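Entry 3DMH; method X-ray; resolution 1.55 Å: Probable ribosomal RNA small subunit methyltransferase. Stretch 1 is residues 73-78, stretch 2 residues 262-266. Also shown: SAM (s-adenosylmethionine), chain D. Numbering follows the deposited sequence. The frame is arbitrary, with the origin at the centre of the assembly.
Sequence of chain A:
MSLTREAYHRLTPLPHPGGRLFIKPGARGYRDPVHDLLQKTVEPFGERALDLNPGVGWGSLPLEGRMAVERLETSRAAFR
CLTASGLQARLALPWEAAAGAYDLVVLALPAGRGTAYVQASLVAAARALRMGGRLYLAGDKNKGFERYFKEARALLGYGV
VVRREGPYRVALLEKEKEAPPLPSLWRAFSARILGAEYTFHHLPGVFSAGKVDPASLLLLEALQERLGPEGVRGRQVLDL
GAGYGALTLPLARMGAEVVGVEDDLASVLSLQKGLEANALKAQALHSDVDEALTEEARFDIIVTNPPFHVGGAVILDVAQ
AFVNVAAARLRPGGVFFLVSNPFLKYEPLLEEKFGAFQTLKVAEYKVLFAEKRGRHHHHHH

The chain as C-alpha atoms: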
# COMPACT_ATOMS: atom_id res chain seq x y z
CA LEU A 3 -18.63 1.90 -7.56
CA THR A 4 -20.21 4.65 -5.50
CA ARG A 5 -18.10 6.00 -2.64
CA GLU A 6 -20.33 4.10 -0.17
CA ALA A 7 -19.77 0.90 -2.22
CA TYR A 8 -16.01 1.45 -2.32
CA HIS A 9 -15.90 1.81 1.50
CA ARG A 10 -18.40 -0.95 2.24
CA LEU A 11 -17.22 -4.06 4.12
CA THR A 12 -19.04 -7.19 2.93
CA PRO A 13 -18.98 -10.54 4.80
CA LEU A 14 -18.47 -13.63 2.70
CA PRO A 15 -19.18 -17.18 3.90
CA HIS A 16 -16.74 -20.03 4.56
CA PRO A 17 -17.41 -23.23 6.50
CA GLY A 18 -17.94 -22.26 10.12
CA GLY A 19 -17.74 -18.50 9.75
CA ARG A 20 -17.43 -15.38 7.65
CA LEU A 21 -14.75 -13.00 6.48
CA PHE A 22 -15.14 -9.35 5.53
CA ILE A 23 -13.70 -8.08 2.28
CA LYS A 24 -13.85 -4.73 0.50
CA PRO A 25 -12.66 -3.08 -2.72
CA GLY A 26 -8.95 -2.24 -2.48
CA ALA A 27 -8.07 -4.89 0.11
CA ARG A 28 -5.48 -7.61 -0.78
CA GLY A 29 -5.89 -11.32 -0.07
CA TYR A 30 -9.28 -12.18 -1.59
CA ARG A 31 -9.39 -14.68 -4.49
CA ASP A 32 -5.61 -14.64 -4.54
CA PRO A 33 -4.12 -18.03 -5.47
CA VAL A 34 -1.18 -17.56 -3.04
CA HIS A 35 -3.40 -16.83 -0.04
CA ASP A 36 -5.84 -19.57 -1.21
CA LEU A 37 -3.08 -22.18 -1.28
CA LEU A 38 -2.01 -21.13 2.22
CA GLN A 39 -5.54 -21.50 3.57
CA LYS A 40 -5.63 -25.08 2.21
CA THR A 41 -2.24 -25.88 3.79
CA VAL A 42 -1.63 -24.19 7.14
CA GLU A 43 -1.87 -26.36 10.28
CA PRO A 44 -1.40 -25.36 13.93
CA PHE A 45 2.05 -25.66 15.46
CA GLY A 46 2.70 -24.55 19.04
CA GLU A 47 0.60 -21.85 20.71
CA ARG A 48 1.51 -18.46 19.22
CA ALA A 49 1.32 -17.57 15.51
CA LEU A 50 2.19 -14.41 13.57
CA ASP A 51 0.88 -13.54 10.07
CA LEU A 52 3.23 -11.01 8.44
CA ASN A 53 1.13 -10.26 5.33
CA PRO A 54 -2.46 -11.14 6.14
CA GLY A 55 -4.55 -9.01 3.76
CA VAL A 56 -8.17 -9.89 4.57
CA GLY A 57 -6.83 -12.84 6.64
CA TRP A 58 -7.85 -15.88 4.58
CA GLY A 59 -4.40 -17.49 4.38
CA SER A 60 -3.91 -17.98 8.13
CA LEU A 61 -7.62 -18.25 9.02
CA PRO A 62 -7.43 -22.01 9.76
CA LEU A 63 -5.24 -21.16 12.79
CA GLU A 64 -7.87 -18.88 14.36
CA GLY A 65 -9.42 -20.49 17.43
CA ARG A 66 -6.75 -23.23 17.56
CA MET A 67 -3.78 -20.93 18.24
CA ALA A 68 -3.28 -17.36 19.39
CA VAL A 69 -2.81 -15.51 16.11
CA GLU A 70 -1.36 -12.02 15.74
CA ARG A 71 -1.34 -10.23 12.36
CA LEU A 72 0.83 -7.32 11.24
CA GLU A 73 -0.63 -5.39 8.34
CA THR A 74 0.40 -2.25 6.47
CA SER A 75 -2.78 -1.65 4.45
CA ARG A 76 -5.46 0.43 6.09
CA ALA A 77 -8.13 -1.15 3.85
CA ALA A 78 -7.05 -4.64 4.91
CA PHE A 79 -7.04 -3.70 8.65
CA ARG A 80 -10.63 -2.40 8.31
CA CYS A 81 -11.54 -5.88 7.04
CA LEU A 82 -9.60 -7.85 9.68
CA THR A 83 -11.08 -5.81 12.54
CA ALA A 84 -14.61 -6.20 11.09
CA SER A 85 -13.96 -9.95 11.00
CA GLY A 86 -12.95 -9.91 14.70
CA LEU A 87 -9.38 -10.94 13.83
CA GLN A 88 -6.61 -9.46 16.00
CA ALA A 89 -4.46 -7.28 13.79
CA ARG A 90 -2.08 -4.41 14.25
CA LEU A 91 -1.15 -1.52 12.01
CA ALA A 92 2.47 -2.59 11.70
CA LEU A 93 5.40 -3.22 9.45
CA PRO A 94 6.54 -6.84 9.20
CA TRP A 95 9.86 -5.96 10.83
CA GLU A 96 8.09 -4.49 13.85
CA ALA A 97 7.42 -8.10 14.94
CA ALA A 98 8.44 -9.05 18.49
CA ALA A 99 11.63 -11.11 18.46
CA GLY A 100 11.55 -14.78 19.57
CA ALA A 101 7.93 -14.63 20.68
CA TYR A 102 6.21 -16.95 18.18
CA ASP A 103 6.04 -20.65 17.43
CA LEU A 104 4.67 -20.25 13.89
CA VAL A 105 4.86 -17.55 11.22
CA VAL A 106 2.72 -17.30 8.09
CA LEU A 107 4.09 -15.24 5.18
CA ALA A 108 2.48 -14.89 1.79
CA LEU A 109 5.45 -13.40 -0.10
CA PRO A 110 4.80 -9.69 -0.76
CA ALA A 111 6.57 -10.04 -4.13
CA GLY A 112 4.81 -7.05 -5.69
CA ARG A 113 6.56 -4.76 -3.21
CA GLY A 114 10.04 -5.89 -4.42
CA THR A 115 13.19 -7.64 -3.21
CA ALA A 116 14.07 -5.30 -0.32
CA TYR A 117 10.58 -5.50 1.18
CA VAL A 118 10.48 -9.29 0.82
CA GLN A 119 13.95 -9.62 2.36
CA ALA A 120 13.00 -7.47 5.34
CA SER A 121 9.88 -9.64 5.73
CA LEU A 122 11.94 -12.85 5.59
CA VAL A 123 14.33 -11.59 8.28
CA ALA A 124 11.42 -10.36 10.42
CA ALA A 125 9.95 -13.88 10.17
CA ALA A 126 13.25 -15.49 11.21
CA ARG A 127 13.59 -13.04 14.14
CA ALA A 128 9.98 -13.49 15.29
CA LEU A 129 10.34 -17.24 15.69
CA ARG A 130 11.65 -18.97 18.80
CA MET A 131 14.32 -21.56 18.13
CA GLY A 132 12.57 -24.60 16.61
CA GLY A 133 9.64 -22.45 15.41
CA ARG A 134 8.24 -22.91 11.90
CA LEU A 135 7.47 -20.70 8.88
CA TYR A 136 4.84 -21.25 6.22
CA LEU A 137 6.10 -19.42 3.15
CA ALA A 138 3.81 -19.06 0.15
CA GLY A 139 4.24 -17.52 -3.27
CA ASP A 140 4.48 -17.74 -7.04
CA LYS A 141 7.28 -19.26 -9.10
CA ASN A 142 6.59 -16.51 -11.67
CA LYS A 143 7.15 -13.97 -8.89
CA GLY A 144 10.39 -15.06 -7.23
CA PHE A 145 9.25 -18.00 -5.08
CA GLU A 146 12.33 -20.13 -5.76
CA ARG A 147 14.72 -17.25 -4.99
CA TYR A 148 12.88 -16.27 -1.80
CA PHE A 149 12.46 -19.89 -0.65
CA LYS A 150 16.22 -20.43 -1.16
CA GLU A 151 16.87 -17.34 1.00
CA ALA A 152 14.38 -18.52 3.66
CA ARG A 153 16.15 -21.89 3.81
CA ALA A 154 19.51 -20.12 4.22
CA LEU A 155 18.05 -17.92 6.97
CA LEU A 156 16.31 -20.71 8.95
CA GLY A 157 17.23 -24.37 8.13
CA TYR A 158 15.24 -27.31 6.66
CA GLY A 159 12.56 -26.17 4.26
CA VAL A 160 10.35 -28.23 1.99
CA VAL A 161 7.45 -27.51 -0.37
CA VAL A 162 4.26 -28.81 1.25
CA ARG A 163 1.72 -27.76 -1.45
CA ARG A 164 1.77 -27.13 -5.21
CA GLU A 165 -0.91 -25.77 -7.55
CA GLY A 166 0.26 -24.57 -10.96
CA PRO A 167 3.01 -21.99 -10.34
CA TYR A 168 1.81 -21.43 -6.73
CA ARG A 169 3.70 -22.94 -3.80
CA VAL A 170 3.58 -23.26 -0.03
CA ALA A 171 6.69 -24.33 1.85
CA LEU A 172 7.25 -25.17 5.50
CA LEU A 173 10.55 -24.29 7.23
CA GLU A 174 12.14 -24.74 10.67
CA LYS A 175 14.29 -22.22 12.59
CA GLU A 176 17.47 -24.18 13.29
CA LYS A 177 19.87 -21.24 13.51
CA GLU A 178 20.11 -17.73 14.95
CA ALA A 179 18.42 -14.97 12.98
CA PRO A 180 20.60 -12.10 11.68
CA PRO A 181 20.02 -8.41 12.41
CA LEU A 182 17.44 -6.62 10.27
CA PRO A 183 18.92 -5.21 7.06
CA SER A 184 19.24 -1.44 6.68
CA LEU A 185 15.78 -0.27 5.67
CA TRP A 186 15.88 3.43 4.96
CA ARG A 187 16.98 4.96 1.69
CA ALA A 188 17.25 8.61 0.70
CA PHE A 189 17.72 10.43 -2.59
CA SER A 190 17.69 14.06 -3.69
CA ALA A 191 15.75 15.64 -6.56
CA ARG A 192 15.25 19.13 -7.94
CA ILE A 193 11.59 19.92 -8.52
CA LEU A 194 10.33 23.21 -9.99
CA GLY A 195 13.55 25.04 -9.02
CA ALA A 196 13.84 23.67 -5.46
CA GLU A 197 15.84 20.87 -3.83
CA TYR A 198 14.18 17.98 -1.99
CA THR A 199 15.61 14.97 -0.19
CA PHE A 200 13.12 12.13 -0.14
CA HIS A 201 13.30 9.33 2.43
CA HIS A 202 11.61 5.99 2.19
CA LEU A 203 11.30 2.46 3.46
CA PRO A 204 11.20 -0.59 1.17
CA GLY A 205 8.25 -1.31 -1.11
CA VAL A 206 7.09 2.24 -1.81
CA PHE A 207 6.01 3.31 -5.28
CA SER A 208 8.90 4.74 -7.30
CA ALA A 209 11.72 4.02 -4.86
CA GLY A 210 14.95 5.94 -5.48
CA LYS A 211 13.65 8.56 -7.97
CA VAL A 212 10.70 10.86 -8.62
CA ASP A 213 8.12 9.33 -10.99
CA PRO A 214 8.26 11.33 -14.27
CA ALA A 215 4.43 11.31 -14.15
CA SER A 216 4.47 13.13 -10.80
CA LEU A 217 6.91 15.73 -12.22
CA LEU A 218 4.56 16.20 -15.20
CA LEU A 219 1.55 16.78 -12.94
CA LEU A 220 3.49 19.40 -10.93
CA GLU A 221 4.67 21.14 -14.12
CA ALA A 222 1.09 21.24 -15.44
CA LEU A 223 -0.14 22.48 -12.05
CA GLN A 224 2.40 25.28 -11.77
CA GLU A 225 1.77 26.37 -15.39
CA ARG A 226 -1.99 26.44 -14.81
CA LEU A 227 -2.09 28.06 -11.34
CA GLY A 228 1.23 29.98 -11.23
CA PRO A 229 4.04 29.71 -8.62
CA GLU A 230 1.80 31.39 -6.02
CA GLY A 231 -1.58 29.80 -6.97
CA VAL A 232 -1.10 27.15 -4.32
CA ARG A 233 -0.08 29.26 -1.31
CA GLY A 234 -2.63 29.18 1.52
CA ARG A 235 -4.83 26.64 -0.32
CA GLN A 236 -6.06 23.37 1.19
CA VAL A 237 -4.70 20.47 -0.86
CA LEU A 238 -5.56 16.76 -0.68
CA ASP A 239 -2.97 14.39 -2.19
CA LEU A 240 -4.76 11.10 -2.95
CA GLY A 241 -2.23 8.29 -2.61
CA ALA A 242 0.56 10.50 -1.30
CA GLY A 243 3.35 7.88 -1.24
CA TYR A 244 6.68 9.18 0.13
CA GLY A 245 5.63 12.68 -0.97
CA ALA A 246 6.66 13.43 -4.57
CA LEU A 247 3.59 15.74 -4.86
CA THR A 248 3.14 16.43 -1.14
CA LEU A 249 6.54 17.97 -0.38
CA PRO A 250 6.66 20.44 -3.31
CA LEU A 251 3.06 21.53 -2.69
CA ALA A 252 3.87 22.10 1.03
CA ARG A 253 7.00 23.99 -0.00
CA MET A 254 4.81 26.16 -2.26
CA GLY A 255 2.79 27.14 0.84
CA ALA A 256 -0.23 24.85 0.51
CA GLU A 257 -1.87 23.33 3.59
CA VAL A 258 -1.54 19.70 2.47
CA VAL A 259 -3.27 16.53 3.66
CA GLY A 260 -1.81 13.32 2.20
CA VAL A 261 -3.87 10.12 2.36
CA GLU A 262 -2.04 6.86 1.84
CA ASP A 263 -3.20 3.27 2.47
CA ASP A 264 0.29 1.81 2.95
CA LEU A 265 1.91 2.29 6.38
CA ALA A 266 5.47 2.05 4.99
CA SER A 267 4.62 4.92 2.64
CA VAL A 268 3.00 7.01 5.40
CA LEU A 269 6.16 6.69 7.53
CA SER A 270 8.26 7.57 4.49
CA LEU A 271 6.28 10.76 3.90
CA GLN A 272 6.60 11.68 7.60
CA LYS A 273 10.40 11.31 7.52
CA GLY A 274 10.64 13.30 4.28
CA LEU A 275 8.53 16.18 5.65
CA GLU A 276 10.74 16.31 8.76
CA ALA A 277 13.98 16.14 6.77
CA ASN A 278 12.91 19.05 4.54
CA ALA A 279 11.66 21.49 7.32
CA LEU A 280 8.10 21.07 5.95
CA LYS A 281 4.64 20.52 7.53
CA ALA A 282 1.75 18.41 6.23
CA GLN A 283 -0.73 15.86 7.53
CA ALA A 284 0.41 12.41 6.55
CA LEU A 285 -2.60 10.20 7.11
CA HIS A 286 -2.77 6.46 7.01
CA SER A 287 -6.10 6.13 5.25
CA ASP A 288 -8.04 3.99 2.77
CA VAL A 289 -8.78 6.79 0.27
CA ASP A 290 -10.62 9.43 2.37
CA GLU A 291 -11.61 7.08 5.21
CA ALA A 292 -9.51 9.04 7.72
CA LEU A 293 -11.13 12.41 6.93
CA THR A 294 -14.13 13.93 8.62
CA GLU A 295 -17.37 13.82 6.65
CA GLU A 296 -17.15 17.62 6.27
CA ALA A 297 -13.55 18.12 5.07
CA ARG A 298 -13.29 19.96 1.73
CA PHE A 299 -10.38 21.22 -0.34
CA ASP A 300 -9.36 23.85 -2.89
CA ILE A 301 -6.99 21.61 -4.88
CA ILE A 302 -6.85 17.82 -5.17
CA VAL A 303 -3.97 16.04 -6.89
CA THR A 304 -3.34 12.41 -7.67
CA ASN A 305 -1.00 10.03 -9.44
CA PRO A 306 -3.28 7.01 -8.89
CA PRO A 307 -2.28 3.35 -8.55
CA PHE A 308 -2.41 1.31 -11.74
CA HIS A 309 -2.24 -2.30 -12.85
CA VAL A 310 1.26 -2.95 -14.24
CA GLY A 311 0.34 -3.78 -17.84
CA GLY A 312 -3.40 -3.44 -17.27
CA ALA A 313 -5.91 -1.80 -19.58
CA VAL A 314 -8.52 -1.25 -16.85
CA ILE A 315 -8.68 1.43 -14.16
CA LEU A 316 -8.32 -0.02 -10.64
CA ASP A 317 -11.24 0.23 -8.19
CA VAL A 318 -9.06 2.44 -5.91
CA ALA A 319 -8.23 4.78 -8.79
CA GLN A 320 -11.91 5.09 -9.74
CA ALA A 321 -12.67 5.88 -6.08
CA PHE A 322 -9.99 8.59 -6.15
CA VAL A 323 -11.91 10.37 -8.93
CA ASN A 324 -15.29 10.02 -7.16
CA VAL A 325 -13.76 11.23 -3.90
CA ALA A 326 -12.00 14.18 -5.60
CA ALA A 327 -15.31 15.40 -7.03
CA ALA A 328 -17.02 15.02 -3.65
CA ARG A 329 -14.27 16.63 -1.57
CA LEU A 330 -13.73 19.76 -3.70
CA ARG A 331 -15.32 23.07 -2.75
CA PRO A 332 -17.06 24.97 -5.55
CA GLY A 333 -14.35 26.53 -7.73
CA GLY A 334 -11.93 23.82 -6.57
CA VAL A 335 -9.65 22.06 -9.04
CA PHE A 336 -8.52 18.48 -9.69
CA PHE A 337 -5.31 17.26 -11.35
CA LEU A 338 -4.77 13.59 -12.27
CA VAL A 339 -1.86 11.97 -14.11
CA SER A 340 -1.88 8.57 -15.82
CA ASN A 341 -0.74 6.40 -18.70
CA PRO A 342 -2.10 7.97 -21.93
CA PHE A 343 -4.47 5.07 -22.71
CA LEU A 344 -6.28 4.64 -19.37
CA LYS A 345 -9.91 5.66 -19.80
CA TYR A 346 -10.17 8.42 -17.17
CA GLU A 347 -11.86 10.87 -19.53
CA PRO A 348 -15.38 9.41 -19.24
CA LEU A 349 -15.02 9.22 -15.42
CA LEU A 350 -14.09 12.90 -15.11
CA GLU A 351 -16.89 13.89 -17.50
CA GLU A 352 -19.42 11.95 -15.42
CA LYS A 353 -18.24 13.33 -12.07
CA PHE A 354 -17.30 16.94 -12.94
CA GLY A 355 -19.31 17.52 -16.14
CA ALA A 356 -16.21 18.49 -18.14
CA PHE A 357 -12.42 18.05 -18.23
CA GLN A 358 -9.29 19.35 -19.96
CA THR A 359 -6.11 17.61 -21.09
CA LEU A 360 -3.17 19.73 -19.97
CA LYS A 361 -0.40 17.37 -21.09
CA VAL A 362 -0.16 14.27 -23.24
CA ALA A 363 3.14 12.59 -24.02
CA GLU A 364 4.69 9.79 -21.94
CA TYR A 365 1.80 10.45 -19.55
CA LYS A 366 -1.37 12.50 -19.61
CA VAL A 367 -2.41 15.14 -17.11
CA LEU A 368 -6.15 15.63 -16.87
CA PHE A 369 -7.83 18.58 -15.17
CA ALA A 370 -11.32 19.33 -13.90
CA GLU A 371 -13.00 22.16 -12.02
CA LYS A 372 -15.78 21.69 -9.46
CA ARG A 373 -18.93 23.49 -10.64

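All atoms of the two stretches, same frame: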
# COMPACT_ATOMS: atom_id res chain seq x y z
N GLU A 73 -0.16 -5.76 9.66
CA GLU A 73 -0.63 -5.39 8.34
C GLU A 73 -0.40 -3.90 8.08
O GLU A 73 -0.63 -3.05 8.95
CB GLU A 73 -2.10 -5.75 8.23
CG GLU A 73 -2.79 -5.33 6.92
CD GLU A 73 -2.10 -5.89 5.70
OE1 GLU A 73 -2.07 -7.12 5.53
OE2 GLU A 73 -1.57 -5.12 4.86
N THR A 74 0.08 -3.62 6.87
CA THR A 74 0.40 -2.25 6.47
C THR A 74 -0.74 -1.51 5.77
O THR A 74 -0.74 -0.28 5.75
CB THR A 74 1.62 -2.21 5.52
OG1 THR A 74 1.37 -3.11 4.44
CG2 THR A 74 2.88 -2.69 6.23
N SER A 75 -1.69 -2.26 5.19
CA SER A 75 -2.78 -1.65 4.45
C SER A 75 -3.93 -1.28 5.35
O SER A 75 -4.50 -2.14 6.04
CB SER A 75 -3.25 -2.61 3.36
OG SER A 75 -4.57 -2.26 2.87
N ARG A 76 -4.32 -0.02 5.30
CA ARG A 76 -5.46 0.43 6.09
C ARG A 76 -6.73 -0.31 5.68
O ARG A 76 -7.48 -0.76 6.54
CB ARG A 76 -5.64 1.95 6.00
CG ARG A 76 -6.39 2.47 7.20
CD ARG A 76 -5.41 2.70 8.38
NE ARG A 76 -6.11 3.05 9.60
CZ ARG A 76 -5.53 3.63 10.65
NH1 ARG A 76 -4.21 3.92 10.63
NH2 ARG A 76 -6.28 3.92 11.72
N ALA A 77 -6.96 -0.43 4.37
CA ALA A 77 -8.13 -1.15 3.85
C ALA A 77 -8.19 -2.57 4.41
O ALA A 77 -9.27 -3.04 4.82
CB ALA A 77 -8.13 -1.17 2.32
N ALA A 78 -7.05 -3.26 4.42
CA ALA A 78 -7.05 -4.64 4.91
C ALA A 78 -7.32 -4.69 6.43
O ALA A 78 -8.09 -5.54 6.91
CB ALA A 78 -5.73 -5.33 4.56
N GLU A 262 -2.87 7.95 2.37
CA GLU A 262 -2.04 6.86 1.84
C GLU A 262 -2.41 5.57 2.57
O GLU A 262 -2.43 5.56 3.83
CB GLU A 262 -0.57 7.23 2.04
CG GLU A 262 0.43 6.11 1.77
CD GLU A 262 0.29 5.53 0.37
OE1 GLU A 262 0.45 6.30 -0.60
OE2 GLU A 262 0.04 4.32 0.28
N ASP A 263 -2.72 4.50 1.84
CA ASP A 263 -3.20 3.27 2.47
C ASP A 263 -2.06 2.45 3.06
O ASP A 263 -2.32 1.60 3.91
CB ASP A 263 -3.93 2.44 1.41
CG ASP A 263 -4.60 1.22 1.98
OD1 ASP A 263 -5.54 1.37 2.80
OD2 ASP A 263 -4.23 0.07 1.58
N ASP A 264 -0.84 2.64 2.55
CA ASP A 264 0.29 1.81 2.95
C ASP A 264 1.10 2.46 4.08
O ASP A 264 1.64 3.53 3.90
CB ASP A 264 1.21 1.54 1.75
CG ASP A 264 2.54 0.96 2.16
OD1 ASP A 264 2.52 0.02 2.95
OD2 ASP A 264 3.60 1.46 1.70
N LEU A 265 1.16 1.79 5.24
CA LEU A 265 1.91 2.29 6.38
C LEU A 265 3.36 2.63 6.07
O LEU A 265 3.87 3.64 6.56
CB LEU A 265 1.88 1.27 7.53
CG LEU A 265 2.59 1.66 8.81
CD1 LEU A 265 2.01 2.93 9.40
CD2 LEU A 265 2.51 0.53 9.80
N ALA A 266 4.04 1.78 5.30
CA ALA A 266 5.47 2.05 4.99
C ALA A 266 5.59 3.40 4.27
O ALA A 266 6.50 4.19 4.53
CB ALA A 266 6.06 0.92 4.16
N SAM D . 1.79 10.38 -4.98
CA SAM D . 3.01 9.50 -5.01
C SAM D . 3.87 9.90 -6.19
O SAM D . 3.35 10.66 -7.01
OXT SAM D . 5.02 9.44 -6.29
CB SAM D . 2.62 8.02 -5.18
CG SAM D . 1.83 7.68 -6.44
SD SAM D . 1.54 5.89 -6.58
CE SAM D . 1.24 5.70 -8.36
C5' SAM D . -0.13 5.61 -5.94
C4' SAM D . -0.18 5.62 -4.42
O4' SAM D . -1.53 5.28 -4.09
C3' SAM D . 0.74 4.61 -3.73
O3' SAM D . 1.59 5.24 -2.78
C2' SAM D . -0.24 3.62 -3.09
O2' SAM D . 0.22 2.99 -1.91
C1' SAM D . -1.43 4.55 -2.89
N9 SAM D . -2.65 3.80 -2.65
C8 SAM D . -3.03 2.56 -3.14
N7 SAM D . -4.27 2.26 -2.68
C5 SAM D . -4.68 3.31 -1.89
C6 SAM D . -5.83 3.55 -1.12
N6 SAM D . -6.82 2.64 -1.04
N1 SAM D . -5.91 4.74 -0.44
C2 SAM D . -4.89 5.67 -0.48
N3 SAM D . -3.72 5.43 -1.18
C4 SAM D . -3.65 4.27 -1.87

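Residues 73-78 and 262-266 lie 186 or more positions apart in sequence at every contact, yet their backbones meet in antiparallel register: Thr74 faces Leu265 (CA-CA 4.8 Å), Ser75 faces Asp264 (4.9 Å) and Arg76 faces Asp263 (5.1 Å). Ser75 and Asp264 form a single beta bridge. Two backbone hydrogen bonds define it: Leu265 N donates to Thr74 O (2.9 Å, N-H...O 158°), and Arg76 N to Asp263 O (2.9 Å, 160°). Between them, Ser75 CA lies 3.3 Å from Asp263 O, with 150° at the hydrogen, a supporting CA-H...O contact. The two acceptors Thr74 O and Asp263 O approach to 3.1 Å, but each is engaged by its own amide donor.

Asp263 is the main side-chain link. With chi1 at t, its carboxylate reaches the start of the helix at Arg76: OD1 accepts from Ala77 N (2.8 Å, 154°), while OD2 accepts from Ser75 OG (2.7 Å). The same Ser75 OG accepts from Ala78 N (3.1 Å, 163°), capping that helix, so a short hydroxyl suits this buried position by serving both bonds. Asp264 caps the helix of its own stretch, which begins at Leu265, through a weak bond from Ala266 N to its OD1 (3.3 Å, 144°).

Each stretch also braces its own turn with a glutamate: Ser75 N donates to Glu73 OE2 (2.9 Å), and Asp264 N to Glu262 OE2 (3.0 Å). Glu262 additionally accepts from S-adenosylmethionine, O3' to OE1 (2.7 Å) and O2' to OE2 (2.6 Å), as befits a methyltransferase.

Nonpolar packing is modest. Leu265 CB points toward stretch 1 and lies 4.0 Å from Thr74 CB. Around the carboxylate, Ala77 CB and Arg76 CB lie 3.7 and 3.3 Å from Asp263 OD1, close van der Waals contacts with a polar atom, while the guanidinium end of Arg76 leads away. In all, 288 Å² is buried, with Asp263 and Thr74 contributing most.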